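Local coordinates for protein probable M18 family aminopeptidase 1 (Thermotoga maritima, PDB 2GLF) that probably acts as a metal-dependent aminopeptidase of the M18 family, removing residues from the N-termini of peptides, at residues A74-V79 against R298-M303. Numbering follows the deposited sequence.
Sequences AAFRVV and RQILKM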
loop_
_atom_site.group_PDB
_atom_site.type_symbol
_atom_site.label_atom_id
_atom_site.label_comp_id
_atom_site.label_asym_id
_atom_site.label_seq_id
_atom_site.Cartn_x
_atom_site.Cartn_y
_atom_site.Cartn_z
ATOM N N ALA A 74 48.488 -4.270 -27.981
ATOM C CA ALA A 74 49.333 -5.035 -27.079
ATOM C C ALA A 74 50.795 -4.690 -27.368
ATOM O O ALA A 74 51.216 -4.641 -28.520
ATOM C CB ALA A 74 49.085 -6.523 -27.275
ATOM N N ALA A 75 51.561 -4.435 -26.316
ATOM C CA ALA A 75 52.966 -4.096 -26.476
ATOM C C ALA A 75 53.828 -5.058 -25.680
ATOM O O ALA A 75 53.607 -5.251 -24.488
ATOM C CB ALA A 75 53.219 -2.675 -26.012
ATOM N N PHE A 76 54.805 -5.666 -26.340
ATOM C CA PHE A 76 55.686 -6.592 -25.652
ATOM C C PHE A 76 57.137 -6.149 -25.706
ATOM O O PHE A 76 57.519 -5.252 -26.463
ATOM C CB PHE A 76 55.600 -7.999 -26.251
ATOM C CG PHE A 76 54.207 -8.536 -26.351
ATOM C CD1 PHE A 76 53.503 -8.460 -27.553
ATOM C CD2 PHE A 76 53.586 -9.109 -25.241
ATOM C CE1 PHE A 76 52.204 -8.944 -27.646
ATOM C CE2 PHE A 76 52.284 -9.597 -25.326
ATOM C CZ PHE A 76 51.591 -9.514 -26.527
ATOM N N ARG A 77 57.929 -6.791 -24.861
ATOM C CA ARG A 77 59.364 -6.585 -24.787
ATOM C C ARG A 77 59.878 -8.000 -24.571
ATOM O O ARG A 77 60.249 -8.381 -23.460
ATOM C CB ARG A 77 59.747 -5.670 -23.617
ATOM C CG ARG A 77 59.568 -4.199 -23.923
ATOM C CD ARG A 77 60.090 -3.322 -22.806
ATOM N NE ARG A 77 61.519 -3.518 -22.585
ATOM C CZ ARG A 77 62.210 -2.950 -21.596
ATOM N NH1 ARG A 77 61.604 -2.146 -20.733
ATOM N NH2 ARG A 77 63.507 -3.199 -21.462
ATOM N N VAL A 78 59.830 -8.790 -25.643
ATOM C CA VAL A 78 60.290 -10.168 -25.604
ATOM C C VAL A 78 61.777 -10.084 -25.327
ATOM O O VAL A 78 62.505 -9.366 -26.018
ATOM C CB VAL A 78 60.046 -10.873 -26.943
ATOM C CG1 VAL A 78 60.592 -12.276 -26.890
ATOM C CG2 VAL A 78 58.559 -10.906 -27.241
ATOM N N VAL A 79 62.221 -10.813 -24.311
ATOM C CA VAL A 79 63.612 -10.780 -23.907
ATOM C C VAL A 79 64.193 -12.176 -23.710
ATOM O O VAL A 79 65.378 -12.336 -23.420
ATOM C CB VAL A 79 63.738 -9.942 -22.610
ATOM C CG1 VAL A 79 65.128 -10.032 -22.036
ATOM C CG2 VAL A 79 63.406 -8.487 -22.918
ATOM N N ARG A 298 50.893 -16.198 -30.306
ATOM C CA ARG A 298 51.228 -17.231 -31.278
ATOM C C ARG A 298 52.172 -16.672 -32.344
ATOM O O ARG A 298 53.123 -17.339 -32.754
ATOM C CB ARG A 298 49.960 -17.784 -31.941
ATOM C CG ARG A 298 49.280 -18.891 -31.156
ATOM C CD ARG A 298 48.237 -19.595 -32.013
ATOM N NE ARG A 298 47.062 -18.762 -32.251
ATOM C CZ ARG A 298 46.048 -18.635 -31.398
ATOM N NH1 ARG A 298 46.056 -19.294 -30.250
ATOM N NH2 ARG A 298 45.030 -17.839 -31.689
ATOM N N GLN A 299 51.914 -15.446 -32.789
ATOM C CA GLN A 299 52.760 -14.826 -33.799
ATOM C C GLN A 299 54.194 -14.792 -33.290
ATOM O O GLN A 299 55.130 -15.135 -34.010
ATOM C CB GLN A 299 52.283 -13.406 -34.094
ATOM C CG GLN A 299 53.051 -12.721 -35.208
ATOM C CD GLN A 299 53.000 -13.494 -36.515
ATOM O OE1 GLN A 299 51.923 -13.796 -37.033
ATOM N NE2 GLN A 299 54.172 -13.816 -37.057
ATOM N N ILE A 300 54.353 -14.385 -32.038
ATOM C CA ILE A 300 55.666 -14.301 -31.420
ATOM C C ILE A 300 56.279 -15.694 -31.271
ATOM O O ILE A 300 57.488 -15.868 -31.448
ATOM C CB ILE A 300 55.573 -13.609 -30.032
ATOM C CG1 ILE A 300 55.204 -12.133 -30.226
ATOM C CG2 ILE A 300 56.899 -13.757 -29.261
ATOM C CD1 ILE A 300 54.995 -11.378 -28.934
ATOM N N LEU A 301 55.445 -16.681 -30.953
ATOM C CA LEU A 301 55.923 -18.049 -30.793
ATOM C C LEU A 301 56.452 -18.632 -32.104
ATOM O O LEU A 301 57.516 -19.263 -32.125
ATOM C CB LEU A 301 54.809 -18.943 -30.237
ATOM C CG LEU A 301 54.540 -18.800 -28.736
ATOM C CD1 LEU A 301 53.380 -19.701 -28.334
ATOM C CD2 LEU A 301 55.794 -19.169 -27.954
ATOM N N LYS A 302 55.711 -18.424 -33.193
ATOM C CA LYS A 302 56.126 -18.929 -34.500
ATOM C C LYS A 302 57.457 -18.302 -34.854
ATOM O O LYS A 302 58.351 -18.971 -35.374
ATOM C CB LYS A 302 55.100 -18.572 -35.571
ATOM C CG LYS A 302 53.748 -19.200 -35.340
ATOM C CD LYS A 302 53.830 -20.719 -35.313
ATOM C CE LYS A 302 54.194 -21.278 -36.675
ATOM N NZ LYS A 302 54.194 -22.765 -36.665
HETATM N N MSE A 303 57.581 -17.011 -34.557
HETATM C CA MSE A 303 58.807 -16.282 -34.835
HETATM C C MSE A 303 59.990 -16.864 -34.066
HETATM O O MSE A 303 61.135 -16.713 -34.475
HETATM C CB MSE A 303 58.626 -14.808 -34.493
HETATM C CG MSE A 303 57.557 -14.138 -35.330
HETATM SE SE MSE A 303 57.430 -12.247 -34.987
HETATM C CE MSE A 303 58.364 -11.560 -36.549
#
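Ile300 reaches from helix 292-303 to Phe76 and Val78. Within 298-303, Ile300 alone touches residues 74-79. The delta methyl lies over one face of the Phe76 ring, with CD1 of Ile300 4.0 Å from the ring centroid and 29° off the ring normal. This is a CH-pi contact. The methyl is displaced toward one side of the ring, and the closest pair is Ile300 CD1 to Phe76 CD1 at 3.6 Å. Ile300 CD1 also flanks Val78 CG2 at 4.0 Å, and Ile300 CG2 meets Val78 CG2 tip to tip at 3.9 Å. Val78 CG2 thus touches both methyls of Ile300. Ile300 CG1 stands anti to the carbonyl carbon (chi1 -68°) and the chain then runs extended (chi2 176°), which carries CD1 out to the ring. In Val78, CG2 is anti to the carbonyl carbon and is the methyl turned to the isoleucine.

Phe76 belongs to strand 73-77 of the mixed sheet, between strands 64-67 and 270-275, and Val78 follows just after the strand. Phe76 also touches Ala296 and Leu297, so residues from successive turns of the helix pack against the Phe76 side chain. Beyond the contact, Arg298 and Lys302 form salt bridges with Asp314 and Asp308 of a second subunit. The helix therefore joins the sheet of its own chain to a subunit interface.

All three touching residues are buried, and their side chains are purely hydrocarbon. The small patch is probably held by dispersion and exclusion of water, and nothing polar in it fixes direction.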